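Local coordinates for SusD-like carbohydrate binding protein BF1063 (PDB 3I4G) that probably binds carbohydrate at the outer membrane as a SusD-family lipoprotein, consistent with a role in glycan uptake, at residues Y50-M55 / T264-H269; Q256-N260 / S377-T382; D61-R67 / W278-A284. All coordinates share one frame; numbering follows the deposited sequence.

Overall arrangement
Following the chain from the N terminus, helix 50-54 and then strand 63-65 each wait some 210 residues for their partners, through largely helical chain. Strand 254-257, which opens contact 2, comes next; contact 1 closes its loop at helix 266-270, contact 3 closes at strand 281-283, and contact 2 closes last, at strand 380-386. All three cross one another along the chain, none nesting inside another. Contact 1 touches both others, through Thr264 to Ala378 and through His269 to Leu280, while contacts 2 and 3 stay about 10 Å apart at their nearest atoms. Contacts 1 and 3 tie N-terminal elements to the later part; contact 2 joins two strands within it.

Contact 1: residues Y50-M55 / T264-H269; sequences YHGMIM and TGLPQH
Two short helices meet in the buried interior of this SusD-like fold, where Tyr50 of helix 50-54 lies against the first turn of helix 266-270. The phenol reaches across with CG set between the backbone N and the carbonyl carbon (chi1 74°), laying one ring face on Leu266. There Leu266 CB stands 4.2 Å from the Tyr50 ring centroid in a CH-pi contact, and Leu266 CD1 touches Tyr50 CD1 at 3.8 Å. Just before that helix, Thr264 OG1 accepts from Leu266 N at 2.9 Å, an ST turn that ties down the backbone beside the ring. At the ring's edge Tyr50 OH and His269 ND1 share a hydrogen bond of 2.7 Å, and the hydroxyl also bonds Glu41 N; the two rings meet rim to rim, planes 68° apart. Selenomethionine Met55 crosses His269 at about a right angle, its CE 3.9 Å from His269 CB, and Ile54 CD1 meets Leu266 CD2 at 4.0 Å. The imidazole is held from both nitrogens, since NE2 bonds the sulfonate of an EPE molecule, probably from the crystallisation liquor, that may mark a pocket. Ile54 rests on Thr382 of strand 380-386, while His269 and Met55 pack on Leu280, just before strand 281-283.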
loop_
_atom_site.group_PDB
_atom_site.type_symbol
_atom_site.label_atom_id
_atom_site.label_comp_id
_atom_site.label_asym_id
_atom_site.label_seq_id
_atom_site.Cartn_x
_atom_site.Cartn_y
_atom_site.Cartn_z
ATOM N N TYR A 50 5.341 -4.956 -5.991
ATOM C CA TYR A 50 4.867 -3.646 -6.478
ATOM C C TYR A 50 3.444 -3.732 -7.013
ATOM O O TYR A 50 2.662 -2.805 -6.829
ATOM C CB TYR A 50 5.847 -2.970 -7.463
ATOM C CG TYR A 50 5.965 -3.493 -8.864
ATOM C CD1 TYR A 50 4.988 -3.205 -9.796
ATOM C CD2 TYR A 50 7.046 -4.236 -9.289
ATOM C CE1 TYR A 50 5.098 -3.623 -11.084
ATOM C CE2 TYR A 50 7.136 -4.667 -10.603
ATOM C CZ TYR A 50 6.185 -4.356 -11.480
ATOM O OH TYR A 50 6.335 -4.817 -12.780
ATOM N N HIS A 51 3.106 -4.800 -7.717
ATOM C CA HIS A 51 1.742 -4.964 -8.203
ATOM C C HIS A 51 0.815 -5.407 -7.073
ATOM O O HIS A 51 -0.380 -5.054 -7.064
ATOM C CB HIS A 51 1.693 -5.949 -9.374
ATOM C CG HIS A 51 0.446 -5.889 -10.213
ATOM N ND1 HIS A 51 -0.831 -5.798 -9.708
ATOM C CD2 HIS A 51 0.313 -5.992 -11.546
ATOM C CE1 HIS A 51 -1.699 -5.818 -10.712
ATOM N NE2 HIS A 51 -1.027 -5.938 -11.844
ATOM N N GLY A 52 1.310 -6.133 -6.086
ATOM C CA GLY A 52 0.465 -6.566 -5.005
ATOM C C GLY A 52 0.118 -5.511 -3.989
ATOM O O GLY A 52 -0.969 -5.563 -3.399
HETATM N N MSE A 53 1.028 -4.554 -3.804
HETATM C CA MSE A 53 0.868 -3.501 -2.827
HETATM C C MSE A 53 0.582 -2.146 -3.471
HETATM O O MSE A 53 -0.552 -1.689 -3.477
HETATM C CB MSE A 53 2.123 -3.437 -1.936
HETATM C CG MSE A 53 2.081 -2.357 -0.806
HETATM SE SE MSE A 53 3.486 -2.526 0.453
HETATM C CE MSE A 53 4.916 -1.883 -0.738
ATOM N N ILE A 54 1.579 -1.515 -4.071
ATOM C CA ILE A 54 1.430 -0.160 -4.638
ATOM C C ILE A 54 0.288 -0.086 -5.606
ATOM O O ILE A 54 -0.568 0.814 -5.518
ATOM C CB ILE A 54 2.754 0.286 -5.283
ATOM C CG1 ILE A 54 3.818 0.471 -4.212
ATOM C CG2 ILE A 54 2.587 1.589 -6.087
ATOM C CD1 ILE A 54 5.263 0.454 -4.784
HETATM N N MSE A 55 0.191 -1.068 -6.500
HETATM C CA MSE A 55 -0.863 -0.992 -7.497
HETATM C C MSE A 55 -2.241 -1.312 -6.977
HETATM O O MSE A 55 -3.202 -1.076 -7.723
HETATM C CB MSE A 55 -0.518 -1.850 -8.703
HETATM C CG MSE A 55 0.730 -1.350 -9.415
HETATM SE SE MSE A 55 1.157 -2.362 -11.003
HETATM C CE MSE A 55 2.454 -1.222 -11.726
ATOM N N THR A 264 13.645 -4.485 -8.970
ATOM C CA THR A 264 12.242 -4.152 -9.201
ATOM C C THR A 264 11.980 -3.732 -10.650
ATOM O O THR A 264 12.806 -3.088 -11.282
ATOM C CB THR A 264 11.713 -3.055 -8.251
ATOM O OG1 THR A 264 10.353 -2.788 -8.631
ATOM C CG2 THR A 264 12.547 -1.733 -8.304
ATOM N N GLY A 265 10.860 -4.192 -11.192
ATOM C CA GLY A 265 10.405 -3.744 -12.493
ATOM C C GLY A 265 9.445 -2.564 -12.422
ATOM O O GLY A 265 8.874 -2.188 -13.461
ATOM N N LEU A 266 9.257 -1.979 -11.244
ATOM C CA LEU A 266 8.334 -0.869 -11.095
ATOM C C LEU A 266 8.671 0.268 -12.063
ATOM O O LEU A 266 7.764 0.842 -12.656
ATOM C CB LEU A 266 8.277 -0.350 -9.641
ATOM C CG LEU A 266 7.337 0.818 -9.398
ATOM C CD1 LEU A 266 5.857 0.482 -9.755
ATOM C CD2 LEU A 266 7.485 1.276 -7.950
ATOM N N PRO A 267 9.959 0.639 -12.256
ATOM C CA PRO A 267 10.225 1.707 -13.235
ATOM C C PRO A 267 9.735 1.393 -14.654
ATOM O O PRO A 267 9.118 2.242 -15.307
ATOM C CB PRO A 267 11.739 1.857 -13.170
ATOM C CG PRO A 267 12.091 1.353 -11.791
ATOM C CD PRO A 267 11.199 0.172 -11.616
ATOM N N GLN A 268 10.014 0.187 -15.150
ATOM C CA GLN A 268 9.518 -0.161 -16.472
ATOM C C GLN A 268 8.020 0.010 -16.536
ATOM O O GLN A 268 7.451 0.457 -17.557
ATOM C CB GLN A 268 9.888 -1.615 -16.770
ATOM C CG GLN A 268 9.295 -2.142 -18.091
ATOM C CD GLN A 268 9.911 -1.501 -19.298
ATOM O OE1 GLN A 268 10.916 -2.003 -19.813
ATOM N NE2 GLN A 268 9.369 -0.362 -19.721
ATOM N N HIS A 269 7.338 -0.401 -15.486
ATOM C CA HIS A 269 5.903 -0.350 -15.492
ATOM C C HIS A 269 5.295 1.009 -15.275
ATOM O O HIS A 269 4.254 1.290 -15.879
ATOM C CB HIS A 269 5.283 -1.305 -14.433
ATOM C CG HIS A 269 4.529 -2.437 -15.053
ATOM N ND1 HIS A 269 4.609 -3.733 -14.590
ATOM C CD2 HIS A 269 3.665 -2.451 -16.094
ATOM C CE1 HIS A 269 3.841 -4.501 -15.353
ATOM N NE2 HIS A 269 3.258 -3.749 -16.272
#

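Contact 2: residues Q256-N260 / S377-T382; sequences QYLEN and SANGLT. With EDO (1,2-ethanediol), chain C.
Glu259 and Asn379 cross obliquely where a two-stranded antiparallel sheet, strands 254-257 and 380-386, frays into loops. The carboxylate and amide planes are turned 49° apart, and the amide oxygen turns to the backbone: Asn379 OD1 accepts from Glu259 N at 2.8 Å with an N-H...O angle of 162°. Asn379 OD1 also lies 3.4 Å from Glu259 CG; chi1 of 62° sets this carbon between the backbone N and the carbonyl carbon, where it passes obliquely beside the amide. The Asn379 side chain thereby extends the pairing of the two segments beyond the last bridge, to Glu259. At the acid end, a water bridges Glu259 OE1 and Ser377 O.

Within the sheet, Tyr257 and Gly380 form a hydrogen-bonded antiparallel pair, Tyr257 N to Gly380 O and Gly380 N to Tyr257 O. The glycine has no side chain, and the tyrosine lies beside its backbone: Gly380 O meets the ring at its edge, 3.8 Å from Tyr257 CD1. Further along that edge, in the ring plane, lies Thr382 OG1, nearest Tyr257 CE1, and a water bridges Tyr257 OH and Thr382 OG1. On the other face of the sheet, Leu381 sends CD2 to Gln256 CB, 3.9 Å away, in the neighbouring non-hydrogen-bonded pair.

Nearby, Ser377 OG bonds Asp38, and Thr382 packs on Met53 and Ile54 of helix 50-54. A 1,2-ethanediol, probably a crystallisation additive, bonds Glu367 N and donates from O1 to Asn379 O at 2.7 Å.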
loop_
_atom_site.group_PDB
_atom_site.type_symbol
_atom_site.label_atom_id
_atom_site.label_comp_id
_atom_site.label_asym_id
_atom_site.label_seq_id
_atom_site.Cartn_x
_atom_site.Cartn_y
_atom_site.Cartn_z
ATOM N N GLN A 256 13.323 -4.100 0.184
ATOM C CA GLN A 256 14.462 -3.553 -0.499
ATOM C C GLN A 256 14.748 -4.402 -1.734
ATOM O O GLN A 256 14.871 -5.617 -1.619
ATOM C CB GLN A 256 15.694 -3.525 0.407
ATOM C CG GLN A 256 16.937 -3.056 -0.302
ATOM C CD GLN A 256 18.082 -2.914 0.628
ATOM O OE1 GLN A 256 18.610 -3.923 1.136
ATOM N NE2 GLN A 256 18.516 -1.702 0.830
ATOM N N TYR A 257 14.894 -3.764 -2.889
ATOM C CA TYR A 257 15.259 -4.384 -4.150
ATOM C C TYR A 257 16.677 -3.964 -4.497
ATOM O O TYR A 257 16.989 -2.787 -4.504
ATOM C CB TYR A 257 14.284 -3.943 -5.223
ATOM C CG TYR A 257 12.851 -4.319 -4.981
ATOM C CD1 TYR A 257 11.997 -3.494 -4.289
ATOM C CD2 TYR A 257 12.326 -5.490 -5.514
ATOM C CE1 TYR A 257 10.678 -3.835 -4.072
ATOM C CE2 TYR A 257 11.016 -5.853 -5.307
ATOM C CZ TYR A 257 10.207 -5.027 -4.593
ATOM O OH TYR A 257 8.887 -5.373 -4.424
ATOM N N LEU A 258 17.523 -4.943 -4.792
ATOM C CA LEU A 258 18.920 -4.751 -5.183
ATOM C C LEU A 258 19.058 -5.232 -6.598
ATOM O O LEU A 258 18.720 -6.383 -6.925
ATOM C CB LEU A 258 19.862 -5.506 -4.262
ATOM C CG LEU A 258 19.852 -5.117 -2.785
ATOM C CD1 LEU A 258 20.871 -5.985 -2.059
ATOM C CD2 LEU A 258 20.168 -3.655 -2.538
ATOM N N GLU A 259 19.569 -4.365 -7.467
ATOM C CA GLU A 259 19.650 -4.671 -8.896
ATOM C C GLU A 259 20.461 -5.914 -9.205
ATOM O O GLU A 259 20.171 -6.590 -10.195
ATOM C CB GLU A 259 20.200 -3.469 -9.688
ATOM C CG GLU A 259 21.588 -3.087 -9.301
ATOM C CD GLU A 259 22.086 -1.860 -10.044
ATOM O OE1 GLU A 259 21.422 -1.352 -10.979
ATOM O OE2 GLU A 259 23.166 -1.362 -9.689
ATOM N N ASN A 260 21.420 -6.289 -8.369
ATOM C CA ASN A 260 22.172 -7.541 -8.660
ATOM C C ASN A 260 21.462 -8.843 -8.203
ATOM O O ASN A 260 21.994 -9.942 -8.415
ATOM C CB ASN A 260 23.598 -7.491 -8.076
ATOM C CG ASN A 260 24.460 -6.360 -8.628
ATOM O OD1 ASN A 260 24.147 -5.736 -9.665
ATOM N ND2 ASN A 260 25.619 -6.127 -7.945
ATOM N N SER A 377 14.920 -4.076 -13.904
ATOM C CA SER A 377 15.551 -4.707 -12.751
ATOM C C SER A 377 16.414 -3.658 -12.069
ATOM O O SER A 377 17.640 -3.615 -12.203
ATOM C CB SER A 377 16.372 -5.898 -13.201
ATOM O OG SER A 377 16.956 -6.591 -12.103
ATOM N N ALA A 378 15.741 -2.837 -11.282
ATOM C CA ALA A 378 16.320 -1.659 -10.646
ATOM C C ALA A 378 16.450 -1.827 -9.161
ATOM O O ALA A 378 15.798 -2.663 -8.527
ATOM C CB ALA A 378 15.412 -0.436 -10.938
ATOM N N ASN A 379 17.291 -0.977 -8.582
ATOM C CA ASN A 379 17.283 -0.813 -7.161
ATOM C C ASN A 379 15.973 -0.153 -6.778
ATOM O O ASN A 379 15.421 0.648 -7.531
ATOM C CB ASN A 379 18.429 0.093 -6.716
ATOM C CG ASN A 379 19.769 -0.522 -6.893
ATOM O OD1 ASN A 379 19.986 -1.705 -6.646
ATOM N ND2 ASN A 379 20.723 0.319 -7.265
ATOM N N GLY A 380 15.455 -0.444 -5.611
ATOM C CA GLY A 380 14.215 0.166 -5.143
ATOM C C GLY A 380 14.009 -0.049 -3.679
ATOM O O GLY A 380 14.609 -0.940 -3.074
ATOM N N LEU A 381 13.145 0.758 -3.071
ATOM C CA LEU A 381 12.813 0.612 -1.662
ATOM C C LEU A 381 11.361 1.016 -1.485
ATOM O O LEU A 381 11.006 2.195 -1.711
ATOM C CB LEU A 381 13.767 1.444 -0.825
ATOM C CG LEU A 381 13.778 1.335 0.692
ATOM C CD1 LEU A 381 12.472 1.857 1.314
ATOM C CD2 LEU A 381 14.037 -0.095 1.106
ATOM N N THR A 382 10.523 0.059 -1.091
ATOM C CA THR A 382 9.086 0.321 -0.918
ATOM C C THR A 382 8.681 0.032 0.518
ATOM O O THR A 382 8.571 -1.148 0.928
ATOM C CB THR A 382 8.245 -0.487 -1.901
ATOM O OG1 THR A 382 8.428 -1.879 -1.646
ATOM C CG2 THR A 382 8.660 -0.175 -3.330
HETATM C C1 EDO C . 13.966 2.995 -9.081
HETATM O O1 EDO C . 13.269 1.921 -8.412
HETATM C C2 EDO C . 14.315 3.987 -7.980
HETATM O O2 EDO C . 14.474 5.264 -8.564
HETATM O O HOH W 1 7.217 -3.607 -3.451
HETATM O O HOH W 2 19.333 -1.452 -12.729
HETATM O O HOH W 3 19.803 -5.106 -13.132
#

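Contact 3: residues D61-R67 / W278-A284; sequences DNAFDRR and WSLVNPA
The Arg67 guanidinium carries Leu280 on one face, CD2 4.0 Å above the plane and over its centre, and meets the Asp65 carboxylate at its edge. This flat pair sits at one end of a two-stranded antiparallel sheet, strands 63-65 and 281-283. Arg67 grips Asp65 in a side-on salt bridge, NE to OD1 and NH2 to OD2, the latter 2.8 Å. Asp65 OD1 also takes the backbone N of Arg67 on its anti lone pair, an Asx turn, so two donors hold this oxygen, and Leu280 CD1 packs 3.4 Å from Asp65 OD1.

The Arg66 guanidinium has Leu280 CD1 over one face and the Trp278 carbonyl at its edge. A chain bent at chi2 and chi3 brings NH1 to Trp278 O at 2.9 Å, the donor rising above the carbonyl plane, while NH2 forms a salt bridge to the sulfonate of a bound EPE, probably from the crystallisation liquor, which may mark a pocket. At the rim of the Phe64 ring lies Asn282 OD1, which accepts from Arg357 N, and the other branch of that amide, ND2, donates to Ser279 O within its own segment.

Backbone bonds close the sheet: Phe64 and Asn282 form the hydrogen-bonded pair, and Arg66 N reaches Leu280 O. Asp61, next to the sheet, is salt-bridged to Arg454, and Asn62 bonds Arg445. At the far end, Ala284, the N-cap of helix 285-288, donates its N to Asn62 O at 2.9 Å with an angle of 168°.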
loop_
_atom_site.group_PDB
_atom_site.type_symbol
_atom_site.label_atom_id
_atom_site.label_comp_id
_atom_site.label_asym_id
_atom_site.label_seq_id
_atom_site.Cartn_x
_atom_site.Cartn_y
_atom_site.Cartn_z
ATOM N N ASP A 61 -10.113 5.107 -4.780
ATOM C CA ASP A 61 -10.444 6.439 -5.252
ATOM C C ASP A 61 -9.216 7.308 -5.590
ATOM O O ASP A 61 -9.392 8.382 -6.138
ATOM C CB ASP A 61 -11.409 7.159 -4.272
ATOM C CG ASP A 61 -10.949 7.174 -2.834
ATOM O OD1 ASP A 61 -10.068 6.363 -2.439
ATOM O OD2 ASP A 61 -11.520 7.954 -2.050
ATOM N N ASN A 62 -8.023 6.833 -5.289
ATOM C CA ASN A 62 -6.803 7.567 -5.567
ATOM C C ASN A 62 -6.242 7.402 -6.957
ATOM O O ASN A 62 -5.451 8.256 -7.391
ATOM C CB ASN A 62 -5.679 7.154 -4.583
ATOM C CG ASN A 62 -5.815 7.723 -3.194
ATOM O OD1 ASN A 62 -6.636 8.599 -2.940
ATOM N ND2 ASN A 62 -4.941 7.275 -2.305
ATOM N N ALA A 63 -6.586 6.332 -7.677
ATOM C CA ALA A 63 -5.850 6.027 -8.894
ATOM C C ALA A 63 -6.646 5.115 -9.800
ATOM O O ALA A 63 -7.753 4.698 -9.475
ATOM C CB ALA A 63 -4.487 5.421 -8.551
ATOM N N PHE A 64 -6.059 4.840 -10.946
ATOM C CA PHE A 64 -6.671 4.067 -12.019
ATOM C C PHE A 64 -5.599 3.215 -12.668
ATOM O O PHE A 64 -4.430 3.574 -12.707
ATOM C CB PHE A 64 -7.283 5.030 -13.015
ATOM C CG PHE A 64 -7.995 4.389 -14.193
ATOM C CD1 PHE A 64 -9.239 3.817 -13.998
ATOM C CD2 PHE A 64 -7.512 4.479 -15.478
ATOM C CE1 PHE A 64 -9.960 3.249 -15.072
ATOM C CE2 PHE A 64 -8.220 3.942 -16.538
ATOM C CZ PHE A 64 -9.451 3.323 -16.338
ATOM N N ASP A 65 -6.020 2.074 -13.196
ATOM C CA ASP A 65 -5.129 1.160 -13.899
ATOM C C ASP A 65 -5.153 1.488 -15.385
ATOM O O ASP A 65 -6.224 1.498 -15.974
ATOM C CB ASP A 65 -5.605 -0.277 -13.663
ATOM C CG ASP A 65 -4.586 -1.288 -14.028
ATOM O OD1 ASP A 65 -4.351 -1.484 -15.214
ATOM O OD2 ASP A 65 -3.974 -1.915 -13.146
ATOM N N ARG A 66 -3.996 1.754 -15.989
ATOM C CA ARG A 66 -3.957 2.114 -17.425
ATOM C C ARG A 66 -4.614 1.045 -18.270
ATOM O O ARG A 66 -5.042 1.346 -19.369
ATOM C CB ARG A 66 -2.516 2.320 -17.896
ATOM C CG ARG A 66 -2.365 3.083 -19.224
ATOM C CD ARG A 66 -1.146 2.643 -20.057
ATOM N NE ARG A 66 -1.387 1.292 -20.521
ATOM C CZ ARG A 66 -0.733 0.214 -20.161
ATOM N NH1 ARG A 66 0.408 0.267 -19.480
ATOM N NH2 ARG A 66 -1.185 -0.958 -20.587
ATOM N N ARG A 67 -4.589 -0.223 -17.831
ATOM C CA ARG A 67 -5.194 -1.305 -18.628
ATOM C C ARG A 67 -6.714 -1.132 -18.743
ATOM O O ARG A 67 -7.326 -1.753 -19.616
ATOM C CB ARG A 67 -4.834 -2.688 -18.077
ATOM C CG ARG A 67 -3.330 -2.934 -18.162
ATOM C CD ARG A 67 -2.818 -4.117 -17.402
ATOM N NE ARG A 67 -3.003 -3.925 -15.976
ATOM C CZ ARG A 67 -2.529 -4.713 -15.033
ATOM N NH1 ARG A 67 -1.864 -5.820 -15.340
ATOM N NH2 ARG A 67 -2.741 -4.406 -13.770
ATOM N N TRP A 278 5.958 2.319 -19.157
ATOM C CA TRP A 278 4.672 1.966 -19.746
ATOM C C TRP A 278 3.465 2.690 -19.128
ATOM O O TRP A 278 2.322 2.422 -19.518
ATOM C CB TRP A 278 4.480 0.446 -19.668
ATOM C CG TRP A 278 5.532 -0.347 -20.409
ATOM C CD1 TRP A 278 6.246 0.055 -21.508
ATOM C CD2 TRP A 278 5.915 -1.692 -20.146
ATOM N NE1 TRP A 278 7.073 -0.969 -21.931
ATOM C CE2 TRP A 278 6.898 -2.047 -21.105
ATOM C CE3 TRP A 278 5.557 -2.620 -19.163
ATOM C CZ2 TRP A 278 7.497 -3.322 -21.126
ATOM C CZ3 TRP A 278 6.154 -3.877 -19.197
ATOM C CH2 TRP A 278 7.128 -4.193 -20.132
ATOM N N SER A 279 3.686 3.575 -18.156
ATOM C CA SER A 279 2.614 4.408 -17.577
ATOM C C SER A 279 1.461 3.603 -17.022
ATOM O O SER A 279 0.307 3.977 -17.172
ATOM C CB SER A 279 2.076 5.426 -18.602
ATOM O OG SER A 279 3.119 6.250 -19.123
ATOM N N LEU A 280 1.734 2.498 -16.341
ATOM C CA LEU A 280 0.613 1.672 -15.828
ATOM C C LEU A 280 -0.117 2.321 -14.653
ATOM O O LEU A 280 -1.318 2.164 -14.523
ATOM C CB LEU A 280 1.107 0.273 -15.457
ATOM C CG LEU A 280 0.012 -0.715 -15.026
ATOM C CD1 LEU A 280 -1.078 -0.840 -16.073
ATOM C CD2 LEU A 280 0.571 -2.098 -14.695
ATOM N N VAL A 281 0.621 3.013 -13.769
ATOM C CA VAL A 281 0.083 3.640 -12.530
ATOM C C VAL A 281 -0.382 5.064 -12.782
ATOM O O VAL A 281 0.418 5.903 -13.128
ATOM C CB VAL A 281 1.137 3.629 -11.407
ATOM C CG1 VAL A 281 0.541 4.232 -10.144
ATOM C CG2 VAL A 281 1.634 2.221 -11.189
ATOM N N ASN A 282 -1.697 5.341 -12.682
ATOM C CA ASN A 282 -2.271 6.647 -13.041
ATOM C C ASN A 282 -3.112 7.284 -11.918
ATOM O O ASN A 282 -4.278 6.919 -11.725
ATOM C CB ASN A 282 -3.188 6.477 -14.278
ATOM C CG ASN A 282 -2.536 5.881 -15.529
ATOM O OD1 ASN A 282 -3.259 5.485 -16.433
ATOM N ND2 ASN A 282 -1.198 5.904 -15.642
ATOM N N PRO A 283 -2.543 8.221 -11.146
ATOM C CA PRO A 283 -3.337 8.910 -10.122
ATOM C C PRO A 283 -4.557 9.585 -10.704
ATOM O O PRO A 283 -4.552 10.013 -11.840
ATOM C CB PRO A 283 -2.344 9.930 -9.544
ATOM C CG PRO A 283 -0.977 9.324 -9.814
ATOM C CD PRO A 283 -1.141 8.631 -11.146
ATOM N N ALA A 284 -5.610 9.658 -9.911
ATOM C CA ALA A 284 -6.872 10.238 -10.310
ATOM C C ALA A 284 -7.113 11.636 -9.769
ATOM O O ALA A 284 -6.518 12.068 -8.774
ATOM C CB ALA A 284 -8.018 9.348 -9.819
#